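Local coordinates for protein 4-aminobutyrate transaminase (Acinetobacter baumannii, PDB 6WOP) that probably catalyses the pyridoxal-phosphate-dependent transfer of the amino group of 4-aminobutyrate to 2-oxoglutarate, at residues N118-K121 and I122-Y126; C322-A325 and N326-A330; V218-E221 and F222-L226; G57-P61 and K62-A66; Y87-L90 and A91-I94. All coordinates share one frame; numbering follows the deposited sequence.

Interaction 1. Residues N118-K121 and I122-Y126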
loop_
_atom_site.group_PDB
_atom_site.type_symbol
_atom_site.label_atom_id
_atom_site.label_comp_id
_atom_site.label_asym_id
_atom_site.label_seq_id
_atom_site.Cartn_x
_atom_site.Cartn_y
_atom_site.Cartn_z
ATOM N N ASN A 118 -12.999 6.537 11.693
ATOM C CA ASN A 118 -14.224 5.744 11.637
ATOM C C ASN A 118 -15.172 6.217 10.554
ATOM O O ASN A 118 -15.874 5.397 9.972
ATOM C CB ASN A 118 -14.902 5.730 13.008
ATOM C CG ASN A 118 -14.252 4.722 13.922
ATOM O OD1 ASN A 118 -14.497 3.559 13.767
ATOM N ND2 ASN A 118 -13.397 5.168 14.871
ATOM N N ALA A 119 -15.187 7.489 10.214
ATOM C CA ALA A 119 -16.029 7.862 9.068
ATOM C C ALA A 119 -15.511 7.220 7.785
ATOM O O ALA A 119 -16.297 6.793 6.913
ATOM C CB ALA A 119 -16.064 9.387 8.954
ATOM N N VAL A 120 -14.178 7.095 7.675
ATOM C CA VAL A 120 -13.589 6.426 6.506
ATOM C C VAL A 120 -13.895 4.922 6.529
ATOM O O VAL A 120 -14.211 4.320 5.478
ATOM C CB VAL A 120 -12.065 6.701 6.467
ATOM C CG1 VAL A 120 -11.332 5.701 5.489
ATOM C CG2 VAL A 120 -11.805 8.188 6.048
ATOM N N LYS A 121 -13.731 4.272 7.697
ATOM C CA LYS A 121 -14.116 2.872 7.838
ATOM C C LYS A 121 -15.565 2.638 7.418
ATOM O O LYS A 121 -15.885 1.667 6.706
ATOM C CB LYS A 121 -13.908 2.420 9.283
ATOM C CG LYS A 121 -12.427 2.425 9.640
ATOM C CD LYS A 121 -12.056 2.159 11.122
ATOM C CE LYS A 121 -12.846 1.094 11.853
ATOM N NZ LYS A 121 -12.384 1.165 13.313
ATOM N N ILE A 122 -16.469 3.481 7.908
ATOM C CA ILE A 122 -17.896 3.350 7.585
ATOM C C ILE A 122 -18.128 3.537 6.081
ATOM O O ILE A 122 -18.858 2.768 5.429
ATOM C CB ILE A 122 -18.651 4.398 8.426
ATOM C CG1 ILE A 122 -18.674 3.983 9.915
ATOM C CG2 ILE A 122 -20.125 4.684 7.879
ATOM C CD1 ILE A 122 -19.108 5.229 10.776
ATOM N N ALA A 123 -17.514 4.554 5.507
ATOM C CA ALA A 123 -17.678 4.802 4.068
ATOM C C ALA A 123 -17.113 3.663 3.234
ATOM O O ALA A 123 -17.709 3.273 2.224
ATOM C CB ALA A 123 -16.980 6.100 3.687
ATOM N N ARG A 124 -15.940 3.156 3.606
ATOM C CA ARG A 124 -15.378 2.019 2.886
ATOM C C ARG A 124 -16.328 0.844 2.974
ATOM O O ARG A 124 -16.588 0.179 1.981
ATOM C CB ARG A 124 -14.042 1.611 3.460
ATOM C CG ARG A 124 -12.842 2.463 3.004
ATOM C CD ARG A 124 -11.602 1.603 3.146
ATOM N NE ARG A 124 -10.325 2.206 2.717
ATOM C CZ ARG A 124 -9.178 1.516 2.797
ATOM N NH1 ARG A 124 -9.202 0.268 3.259
ATOM N NH2 ARG A 124 -8.023 2.062 2.432
ATOM N N CYS A 125 -16.877 0.591 4.154
ATOM C CA CYS A 125 -17.766 -0.541 4.350
ATOM C C CYS A 125 -19.020 -0.369 3.487
ATOM O O CYS A 125 -19.424 -1.289 2.781
ATOM C CB CYS A 125 -18.112 -0.693 5.858
ATOM S SG CYS A 125 -19.465 -1.905 6.122
ATOM N N TYR A 126 -19.647 0.810 3.592
ATOM C CA TYR A 126 -20.923 1.047 2.893
ATOM C C TYR A 126 -20.766 0.948 1.377
ATOM O O TYR A 126 -21.626 0.376 0.685
ATOM C CB TYR A 126 -21.485 2.435 3.273
ATOM C CG TYR A 126 -22.811 2.720 2.569
ATOM C CD1 TYR A 126 -23.995 2.135 3.030
ATOM C CD2 TYR A 126 -22.869 3.553 1.454
ATOM C CE1 TYR A 126 -25.207 2.399 2.405
ATOM C CE2 TYR A 126 -24.069 3.798 0.819
ATOM C CZ TYR A 126 -25.223 3.227 1.303
ATOM O OH TYR A 126 -26.419 3.474 0.679
#
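Ile122 presses its side chain onto the carbonyl oxygen of Asn118, one helical turn back. CG1 comes within 3.1 Å of Asn118 O and CD1 within 3.3 Å of the same atom. That oxygen also accepts from Ile122 N at 2.9 Å, so the backbone bond and three carbons, CB, CG1 and CD1, crowd one atom. The first torsion explains this: CG1 stands beside the backbone N (chi1 -72°), which leads the long branch back along the helix, while CG2 stands anti to that N. On another flank the fit is looser. Val120 CG1 and Arg124 CG approach only to 4.4 Å, and the extended arginine runs on to hand its NH1 to Phe160 O and Val162 O of the second subunit. Lys121 bends at its third torsion, placing NZ 3.2 Å from Asn118 OD1 in a weak bond; the same NZ bonds Arg142 O of the second subunit, and Asn118 ND2 bonds Glu114 O. Cys125 and Tyr126, at the end of the segment, are partly exposed. Helix 112-127 thus lies between two surfaces: Val120, Lys121 and Arg124 meet Phe144 of the second subunit, whereas Ala119, Ile122 and Ala123 rest on strands 236-240 and 264-267, with Ile122 also touching helix 284-287.

Interaction 2. Residues C322-A325 and N326-A330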
loop_
_atom_site.group_PDB
_atom_site.type_symbol
_atom_site.label_atom_id
_atom_site.label_comp_id
_atom_site.label_asym_id
_atom_site.label_seq_id
_atom_site.Cartn_x
_atom_site.Cartn_y
_atom_site.Cartn_z
ATOM N N CYS A 322 -24.348 30.483 19.386
ATOM C CA CYS A 322 -24.289 30.755 17.944
ATOM C C CYS A 322 -24.401 32.258 17.675
ATOM O O CYS A 322 -23.590 32.832 16.931
ATOM C CB CYS A 322 -25.389 29.990 17.196
ATOM S SG CYS A 322 -24.850 28.262 16.773
ATOM N N ASP A 323 -25.381 32.916 18.299
ATOM C CA ASP A 323 -25.510 34.361 18.125
ATOM C C ASP A 323 -24.273 35.101 18.642
ATOM O O ASP A 323 -23.812 36.058 18.007
ATOM C CB ASP A 323 -26.746 34.889 18.854
ATOM C CG ASP A 323 -28.045 34.532 18.174
ATOM O OD1 ASP A 323 -28.092 34.270 16.958
ATOM O OD2 ASP A 323 -29.039 34.511 18.907
ATOM N N ARG A 324 -23.750 34.706 19.810
ATOM C CA ARG A 324 -22.533 35.339 20.311
ATOM C C ARG A 324 -21.370 35.163 19.340
ATOM O O ARG A 324 -20.556 36.087 19.169
ATOM C CB ARG A 324 -22.159 34.811 21.688
ATOM C CG ARG A 324 -22.995 35.442 22.779
ATOM C CD ARG A 324 -22.223 35.782 24.044
ATOM N NE ARG A 324 -21.539 37.075 23.972
ATOM C CZ ARG A 324 -20.271 37.274 24.359
ATOM N NH1 ARG A 324 -19.523 36.224 24.844
ATOM N NH2 ARG A 324 -19.741 38.515 24.199
ATOM N N ALA A 325 -21.266 33.975 18.714
ATOM C CA ALA A 325 -20.205 33.751 17.721
ATOM C C ALA A 325 -20.308 34.768 16.593
ATOM O O ALA A 325 -19.290 35.316 16.130
ATOM C CB ALA A 325 -20.294 32.333 17.154
ATOM N N ASN A 326 -21.527 35.021 16.113
ATOM C CA ASN A 326 -21.653 36.002 15.034
ATOM C C ASN A 326 -21.304 37.408 15.509
ATOM O O ASN A 326 -20.627 38.163 14.788
ATOM C CB ASN A 326 -23.059 35.954 14.449
ATOM C CG ASN A 326 -23.267 34.695 13.633
ATOM O OD1 ASN A 326 -22.330 34.212 13.006
ATOM N ND2 ASN A 326 -24.480 34.148 13.650
ATOM N N GLU A 327 -21.762 37.782 16.708
ATOM C CA GLU A 327 -21.491 39.117 17.262
ATOM C C GLU A 327 -20.013 39.340 17.541
ATOM O O GLU A 327 -19.466 40.397 17.205
ATOM C CB GLU A 327 -22.280 39.353 18.566
ATOM C CG GLU A 327 -23.744 39.425 18.359
ATOM C CD GLU A 327 -24.577 39.128 19.621
ATOM O OE1 GLU A 327 -24.035 39.030 20.778
ATOM O OE2 GLU A 327 -25.806 38.967 19.404
ATOM N N LEU A 328 -19.372 38.404 18.239
ATOM C CA LEU A 328 -17.941 38.543 18.474
ATOM C C LEU A 328 -17.164 38.525 17.146
ATOM O O LEU A 328 -16.221 39.298 16.955
ATOM C CB LEU A 328 -17.457 37.423 19.402
ATOM C CG LEU A 328 -17.906 37.388 20.874
ATOM C CD1 LEU A 328 -17.643 36.010 21.435
ATOM C CD2 LEU A 328 -17.160 38.387 21.695
ATOM N N GLY A 329 -17.492 37.602 16.237
ATOM C CA GLY A 329 -16.765 37.596 14.979
ATOM C C GLY A 329 -16.904 38.904 14.229
ATOM O O GLY A 329 -15.941 39.400 13.636
ATOM N N ALA A 330 -18.110 39.468 14.210
ATOM C CA ALA A 330 -18.293 40.720 13.508
ATOM C C ALA A 330 -17.382 41.799 14.094
ATOM O O ALA A 330 -16.780 42.590 13.347
ATOM C CB ALA A 330 -19.766 41.146 13.554
HETATM O O HOH W 1 -26.909 35.568 14.949
HETATM O O HOH W 2 -21.723 39.335 22.191
#
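Arg324 and Leu328 meet one turn apart near the start of helix 321-342, an i to i+4 contact in an alpha-helix, with one methyl of the leucine near the rim of the guanidinium. Leu328 CD1 sits 3.8 Å above one face of that group, offset toward its rim, and the other methyl, CD2, comes within 3.6 Å of Arg324 NH2. The arginine reaches this position by bending at its second and third torsions, which turns the guanidinium toward Leu328 in the next turn. Beneath the side chains, Leu328 N donates to Arg324 O at 2.8 Å.

Glu327 lies on another flank of Arg324. Its OE1 is 4.5 Å from Arg324 NE, too far for a salt bridge, and a water joins them, accepting from NE and donating to OE1. Farther out, Arg324 NH1 bonds Ile399 O, which helps fix the rotation of the guanidinium, while Ala401 and Phe404 of helix 401-416 pack against Arg324 and Leu328 respectively. Ala325 O is held twice, by Gly329 N and by Ser355 OG of the turn between strands 347-353 and 356-361. A second water links Asp323 to Asn326, donating to Asp323 OD1 at 2.7 Å and accepting from Asn326 ND2 at 3.1 Å.

Interaction 3. Residues V218-E221 and F222-L226; sequences VPAE and FLKRL
Val218 forks over the first turn of the helix, each methyl set against a different side chain. CG2 lies 3.7 Å from Phe222 CD2 and also nears the base of that residue at CB, while CG1 fits beside the branch point of Leu223, 3.9 Å from its CG. The fork is turned this way because CG1 stands between the backbone N and the carbonyl carbon (chi1 71°), leaving CG2 to extend to the phenylalanine. Both pairs cross at about a right angle. Pro219 adds a smaller bump, its CD facing Phe222 CB.

Pro219 occupies the N-cap position, and its O accepts from Leu223 N at 3.3 Å and, weakly, from Phe222 N. Helix 220-233, which starts here, belongs to the crossover between the adjacent parallel strands 201-206 and 236-240, a beta-alpha-beta connection of the large sheet in the class-III aminotransferase fold. Phe222 drops its ring onto Ala184 and Ile185 of helix 181-194, and Leu223 turns to Tyr258.

The outer side is shaped by longer chains. Lys224 bends at its third and fourth torsions, curling over the small Ala220 so that CE lies 3.8 Å from its CB. Glu221 and Arg225 run side by side and form a salt bridge, OE2 to NH1 at 3.0 Å. NH1 comes from above the carboxylate plane, 38° out of it, while OE2 stays near the guanidinium plane. NH1 also forms a salt bridge with Asp182, and NH2 bonds a tartrate probably brought by the crystallisation liquor.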
loop_
_atom_site.group_PDB
_atom_site.type_symbol
_atom_site.label_atom_id
_atom_site.label_comp_id
_atom_site.label_asym_id
_atom_site.label_seq_id
_atom_site.Cartn_x
_atom_site.Cartn_y
_atom_site.Cartn_z
ATOM N N VAL A 218 -15.407 27.168 2.639
ATOM C CA VAL A 218 -15.726 26.534 1.337
ATOM C C VAL A 218 -16.823 27.333 0.648
ATOM O O VAL A 218 -17.812 27.698 1.293
ATOM C CB VAL A 218 -16.140 25.063 1.519
ATOM C CG1 VAL A 218 -17.513 24.878 2.182
ATOM C CG2 VAL A 218 -16.148 24.347 0.148
ATOM N N PRO A 219 -16.687 27.664 -0.633
ATOM C CA PRO A 219 -17.810 28.302 -1.323
ATOM C C PRO A 219 -18.980 27.338 -1.471
ATOM O O PRO A 219 -18.782 26.146 -1.726
ATOM C CB PRO A 219 -17.219 28.692 -2.690
ATOM C CG PRO A 219 -15.738 28.798 -2.462
ATOM C CD PRO A 219 -15.427 27.720 -1.409
ATOM N N ALA A 220 -20.212 27.869 -1.312
ATOM C CA ALA A 220 -21.411 27.047 -1.519
ATOM C C ALA A 220 -21.394 26.349 -2.887
ATOM O O ALA A 220 -21.802 25.189 -3.007
ATOM C CB ALA A 220 -22.698 27.889 -1.406
ATOM N N GLU A 221 -20.965 27.053 -3.935
ATOM C CA GLU A 221 -20.974 26.450 -5.270
ATOM C C GLU A 221 -20.066 25.227 -5.316
ATOM O O GLU A 221 -20.343 24.240 -6.025
ATOM C CB GLU A 221 -20.537 27.481 -6.324
ATOM C CG GLU A 221 -20.438 26.920 -7.760
ATOM C CD GLU A 221 -19.549 27.786 -8.659
ATOM O OE1 GLU A 221 -19.108 28.885 -8.230
ATOM O OE2 GLU A 221 -19.281 27.364 -9.794
ATOM N N PHE A 222 -18.973 25.258 -4.558
ATOM C CA PHE A 222 -18.097 24.101 -4.581
ATOM C C PHE A 222 -18.775 22.893 -3.932
ATOM O O PHE A 222 -18.714 21.784 -4.467
ATOM C CB PHE A 222 -16.761 24.414 -3.899
ATOM C CG PHE A 222 -15.764 23.231 -3.989
ATOM C CD1 PHE A 222 -15.142 22.930 -5.184
ATOM C CD2 PHE A 222 -15.534 22.430 -2.910
ATOM C CE1 PHE A 222 -14.275 21.870 -5.262
ATOM C CE2 PHE A 222 -14.644 21.386 -2.972
ATOM C CZ PHE A 222 -14.015 21.106 -4.157
ATOM N N LEU A 223 -19.428 23.091 -2.773
ATOM C CA LEU A 223 -20.173 22.004 -2.148
ATOM C C LEU A 223 -21.249 21.439 -3.050
ATOM O O LEU A 223 -21.426 20.216 -3.105
ATOM C CB LEU A 223 -20.834 22.472 -0.844
ATOM C CG LEU A 223 -19.996 22.415 0.416
ATOM C CD1 LEU A 223 -20.850 22.769 1.621
ATOM C CD2 LEU A 223 -19.282 21.047 0.646
ATOM N N LYS A 224 -22.002 22.314 -3.735
ATOM C CA LYS A 224 -23.064 21.756 -4.554
ATOM C C LYS A 224 -22.481 21.019 -5.751
ATOM O O LYS A 224 -22.927 19.925 -6.097
ATOM C CB LYS A 224 -24.003 22.853 -5.061
ATOM C CG LYS A 224 -24.595 23.697 -3.930
ATOM C CD LYS A 224 -25.401 24.932 -4.407
ATOM C CE LYS A 224 -25.349 26.142 -3.425
ATOM N NZ LYS A 224 -26.504 26.263 -2.497
ATOM N N ARG A 225 -21.448 21.498 -6.391
ATOM C CA ARG A 225 -20.836 20.743 -7.474
ATOM C C ARG A 225 -20.199 19.435 -6.988
ATOM O O ARG A 225 -20.333 18.420 -7.590
ATOM C CB ARG A 225 -19.904 21.603 -8.264
ATOM C CG ARG A 225 -20.681 22.598 -9.091
ATOM C CD ARG A 225 -19.819 23.628 -9.726
ATOM N NE ARG A 225 -18.959 23.086 -10.735
ATOM C CZ ARG A 225 -18.001 23.768 -11.315
ATOM N NH1 ARG A 225 -17.804 25.014 -11.008
ATOM N NH2 ARG A 225 -17.251 23.207 -12.208
ATOM N N LEU A 226 -19.521 19.513 -5.866
ATOM C CA LEU A 226 -18.975 18.285 -5.285
ATOM C C LEU A 226 -20.075 17.284 -4.959
ATOM O O LEU A 226 -19.910 16.082 -5.167
ATOM C CB LEU A 226 -18.164 18.618 -4.023
ATOM C CG LEU A 226 -17.115 17.604 -3.585
ATOM C CD1 LEU A 226 -16.114 17.362 -4.722
ATOM C CD2 LEU A 226 -16.411 18.182 -2.372
#

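Interaction 4. Residues G57-P61 and K62-A66; sequences GHRHP and KVIAA
Ile64 N donates to His60 O at 2.9 Å, closing the first turn of helix 61-71. His60 is the N-cap residue, and its ring supplies the capping bond: Lys62 N donates to ND1 at 3.0 Å, somewhat bent (139°) and tilted from the ring plane. CG stands opposite the backbone N (chi1 -176°), which swings the imidazole alongside the first turn. There CE1 meets Lys62 CB at 3.4 Å, the two side chains running the same way, and Pro61 CD covers part of one ring face. Since ND1 accepts, NE2 would carry the proton in its bond with Glu319 OE2, so the ring is fixed at both nitrogens. Apolar contacts close the rest: His60 CB touches Val63 CG2, and Ile64 CG1 packs 3.6 Å from Arg59 CA. Arg59 carries its charge away from this spot, with NE bonded to Leu71 O of the second subunit and NH1 in a salt bridge with Glu32. The turn thus joins strand 28-32, which Arg59 meets, to helix 303-318, against which His60 and Val63 lie, while Ile64 faces Thr75 of the second subunit.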
loop_
_atom_site.group_PDB
_atom_site.type_symbol
_atom_site.label_atom_id
_atom_site.label_comp_id
_atom_site.label_asym_id
_atom_site.label_seq_id
_atom_site.Cartn_x
_atom_site.Cartn_y
_atom_site.Cartn_z
ATOM N N GLY A 57 -15.709 27.684 26.963
ATOM C CA GLY A 57 -14.754 28.241 27.899
ATOM C C GLY A 57 -14.159 27.176 28.800
ATOM O O GLY A 57 -14.703 26.086 28.963
ATOM N N HIS A 58 -12.986 27.495 29.377
ATOM C CA HIS A 58 -12.377 26.622 30.385
ATOM C C HIS A 58 -13.311 26.478 31.586
ATOM O O HIS A 58 -13.769 27.480 32.156
ATOM C CB HIS A 58 -11.066 27.214 30.875
ATOM C CG HIS A 58 -9.961 27.236 29.849
ATOM N ND1 HIS A 58 -9.085 26.174 29.665
ATOM C CD2 HIS A 58 -9.556 28.209 29.007
ATOM C CE1 HIS A 58 -8.184 26.507 28.756
ATOM N NE2 HIS A 58 -8.446 27.738 28.340
ATOM N N ARG A 59 -13.583 25.243 31.992
ATOM C CA ARG A 59 -14.349 24.981 33.216
ATOM C C ARG A 59 -15.668 25.761 33.239
ATOM O O ARG A 59 -16.011 26.401 34.243
ATOM C CB ARG A 59 -13.495 25.275 34.472
ATOM C CG ARG A 59 -12.281 24.255 34.673
ATOM C CD ARG A 59 -11.283 24.745 35.749
ATOM N NE ARG A 59 -11.992 25.020 37.018
ATOM C CZ ARG A 59 -12.056 26.213 37.601
ATOM N NH1 ARG A 59 -11.407 27.262 37.070
ATOM N NH2 ARG A 59 -12.770 26.343 38.713
ATOM N N HIS A 60 -16.423 25.693 32.129
ATOM C CA HIS A 60 -17.758 26.267 32.149
ATOM C C HIS A 60 -18.529 25.680 33.327
ATOM O O HIS A 60 -18.518 24.449 33.518
ATOM C CB HIS A 60 -18.469 25.966 30.821
ATOM C CG HIS A 60 -19.809 26.600 30.698
ATOM N ND1 HIS A 60 -20.904 26.134 31.385
ATOM C CD2 HIS A 60 -20.236 27.664 29.968
ATOM C CE1 HIS A 60 -21.955 26.885 31.086
ATOM N NE2 HIS A 60 -21.580 27.802 30.210
ATOM N N PRO A 61 -19.210 26.515 34.139
ATOM C CA PRO A 61 -19.838 25.997 35.367
ATOM C C PRO A 61 -20.803 24.857 35.141
ATOM O O PRO A 61 -20.866 23.940 35.977
ATOM C CB PRO A 61 -20.569 27.210 35.926
ATOM C CG PRO A 61 -19.868 28.399 35.350
ATOM C CD PRO A 61 -19.371 27.980 34.001
ATOM N N LYS A 62 -21.599 24.895 34.077
ATOM C CA LYS A 62 -22.539 23.824 33.797
ATOM C C LYS A 62 -21.820 22.516 33.463
ATOM O O LYS A 62 -22.311 21.433 33.796
ATOM C CB LYS A 62 -23.478 24.222 32.653
ATOM C CG LYS A 62 -24.366 25.384 33.075
ATOM C CD LYS A 62 -25.722 24.939 33.535
ATOM C CE LYS A 62 -26.678 26.086 33.696
ATOM N NZ LYS A 62 -27.473 25.946 34.944
ATOM N N VAL A 63 -20.831 22.627 32.588
ATOM C CA VAL A 63 -20.028 21.473 32.223
ATOM C C VAL A 63 -19.414 20.824 33.468
ATOM O O VAL A 63 -19.486 19.590 33.668
ATOM C CB VAL A 63 -18.954 21.886 31.204
ATOM C CG1 VAL A 63 -18.104 20.655 30.873
ATOM C CG2 VAL A 63 -19.606 22.461 29.915
ATOM N N ILE A 64 -18.758 21.640 34.310
ATOM C CA ILE A 64 -18.090 21.091 35.470
ATOM C C ILE A 64 -19.115 20.470 36.415
ATOM O O ILE A 64 -18.874 19.387 36.984
ATOM C CB ILE A 64 -17.238 22.182 36.172
ATOM C CG1 ILE A 64 -16.049 22.589 35.272
ATOM C CG2 ILE A 64 -16.716 21.671 37.523
ATOM C CD1 ILE A 64 -15.250 21.310 34.748
ATOM N N ALA A 65 -20.279 21.136 36.591
ATOM C CA ALA A 65 -21.329 20.540 37.424
ATOM C C ALA A 65 -21.749 19.170 36.876
ATOM O O ALA A 65 -21.918 18.209 37.632
ATOM C CB ALA A 65 -22.554 21.452 37.520
ATOM N N ALA A 66 -21.887 19.055 35.564
ATOM C CA ALA A 66 -22.329 17.767 35.006
ATOM C C ALA A 66 -21.291 16.697 35.230
ATOM O O ALA A 66 -21.644 15.530 35.480
ATOM C CB ALA A 66 -22.626 17.893 33.503
#

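Interaction 5. Residues Y87-L90 and A91-I94; sequences YVAL and AERI
The carboxylate of Glu92 lies back along the helix against Val88 and Ala89, OE2 4.1 Å from Val88 CG1 and OE1 3.5 Å from Ala89 CA. The Tyr87 ring stacks on Tyr79 and meets Phe108 edge-to-face, and its OH bonds Phe108 N. Glu92 CG stands beside the backbone N (chi1 -69°), 3.3 Å from Val88 O, and the chain beyond is extended, so the acid crosses the outside of the preceding turn. There its OE1 forms a salt bridge with Arg11 of the second subunit, and Val88 and Ala89 also touch that arginine. The negative charge on this turn is therefore probably balanced across the subunit boundary.

These i to i+3 and i to i+4 contacts belong to helix 85-97, which lies against strand 104-109, at an edge of the large sheet of the class-III aminotransferase fold. Ala91 N donates to Tyr87 O at 3.0 Å, and Ala91 itself sits on Ala106 and Phe108. Arg93 CG comes to 3.3 Å from Ala89 O before the chain bends at its third torsion and leads the guanidinium to Asp314 and His310 O of helix 303-318, while Ile94 CG1 rests 3.4 Å from Leu90 O.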
loop_
_atom_site.group_PDB
_atom_site.type_symbol
_atom_site.label_atom_id
_atom_site.label_comp_id
_atom_site.label_asym_id
_atom_site.label_seq_id
_atom_site.Cartn_x
_atom_site.Cartn_y
_atom_site.Cartn_z
ATOM N N TYR A 87 -25.141 8.069 26.814
ATOM C CA TYR A 87 -24.577 7.890 25.460
ATOM C C TYR A 87 -25.696 7.821 24.396
ATOM O O TYR A 87 -25.691 8.494 23.434
ATOM C CB TYR A 87 -23.791 6.589 25.435
ATOM C CG TYR A 87 -23.086 6.178 24.145
ATOM C CD1 TYR A 87 -23.796 5.959 22.984
ATOM C CD2 TYR A 87 -21.713 5.923 24.117
ATOM C CE1 TYR A 87 -23.185 5.558 21.817
ATOM C CE2 TYR A 87 -21.088 5.516 22.949
ATOM C CZ TYR A 87 -21.836 5.316 21.786
ATOM O OH TYR A 87 -21.252 4.919 20.639
ATOM N N VAL A 88 -26.681 7.009 24.685
ATOM C CA VAL A 88 -27.819 6.926 23.783
ATOM C C VAL A 88 -28.452 8.286 23.673
ATOM O O VAL A 88 -28.868 8.692 22.606
ATOM C CB VAL A 88 -28.820 5.872 24.312
ATOM C CG1 VAL A 88 -30.141 5.835 23.464
ATOM C CG2 VAL A 88 -28.129 4.454 24.388
ATOM N N ALA A 89 -28.659 8.949 24.830
ATOM C CA ALA A 89 -29.340 10.242 24.801
ATOM C C ALA A 89 -28.520 11.246 23.992
ATOM O O ALA A 89 -29.081 12.078 23.271
ATOM C CB ALA A 89 -29.589 10.758 26.246
ATOM N N LEU A 90 -27.174 11.225 24.150
ATOM C CA LEU A 90 -26.332 12.144 23.372
ATOM C C LEU A 90 -26.456 11.862 21.876
ATOM O O LEU A 90 -26.561 12.788 21.075
ATOM C CB LEU A 90 -24.860 12.055 23.789
ATOM C CG LEU A 90 -23.916 13.138 23.229
ATOM C CD1 LEU A 90 -24.331 14.589 23.749
ATOM C CD2 LEU A 90 -22.450 12.785 23.604
ATOM N N ALA A 91 -26.482 10.585 21.485
ATOM C CA ALA A 91 -26.703 10.264 20.069
ATOM C C ALA A 91 -28.032 10.846 19.587
ATOM O O ALA A 91 -28.089 11.488 18.530
ATOM C CB ALA A 91 -26.652 8.739 19.885
ATOM N N GLU A 92 -29.095 10.718 20.421
ATOM C CA GLU A 92 -30.405 11.244 20.022
ATOM C C GLU A 92 -30.345 12.748 19.812
ATOM O O GLU A 92 -30.913 13.290 18.850
ATOM C CB GLU A 92 -31.454 10.899 21.104
ATOM C CG GLU A 92 -31.787 9.437 21.186
ATOM C CD GLU A 92 -32.632 9.093 22.410
ATOM O OE1 GLU A 92 -32.505 9.782 23.461
ATOM O OE2 GLU A 92 -33.404 8.119 22.324
ATOM N N ARG A 93 -29.653 13.451 20.723
ATOM C CA ARG A 93 -29.578 14.902 20.632
ATOM C C ARG A 93 -28.783 15.366 19.403
ATOM O O ARG A 93 -29.126 16.370 18.774
ATOM C CB ARG A 93 -28.964 15.437 21.933
ATOM C CG ARG A 93 -29.945 15.236 23.124
ATOM C CD ARG A 93 -29.393 15.960 24.387
ATOM N NE ARG A 93 -29.657 17.399 24.391
ATOM C CZ ARG A 93 -29.015 18.272 25.171
ATOM N NH1 ARG A 93 -28.053 17.850 26.027
ATOM N NH2 ARG A 93 -29.372 19.542 25.151
ATOM N N ILE A 94 -27.701 14.682 19.072
ATOM C CA ILE A 94 -26.948 15.031 17.863
ATOM C C ILE A 94 -27.727 14.656 16.626
ATOM O O ILE A 94 -27.741 15.407 15.639
ATOM C CB ILE A 94 -25.565 14.322 17.905
ATOM C CG1 ILE A 94 -24.700 14.842 19.073
ATOM C CG2 ILE A 94 -24.787 14.467 16.574
ATOM C CD1 ILE A 94 -24.119 16.192 18.798
#

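Along the chain the contacts come in the order 4, 5, 1, 3 and 2. Interactions 4 and 5 lie on successive helices, 61-71 and 85-97, with centres about 19 Å apart, and both touch helix 303-318. Interactions 5, 1 and 3 belong to helices around the mixed sheet that runs from strand 104-109 to strand 167-170; their centres lie about 21 Å (1 to 5) and about 23 Å (1 to 3) apart. Interaction 2, on helix 321-342, lies on the opposite side of the chain's centre from interaction 1, their centres about 35 Å apart. Interactions 1, 4 and 5 touch the second subunit and help build the interface, whereas 2 and 3 meet no other chain.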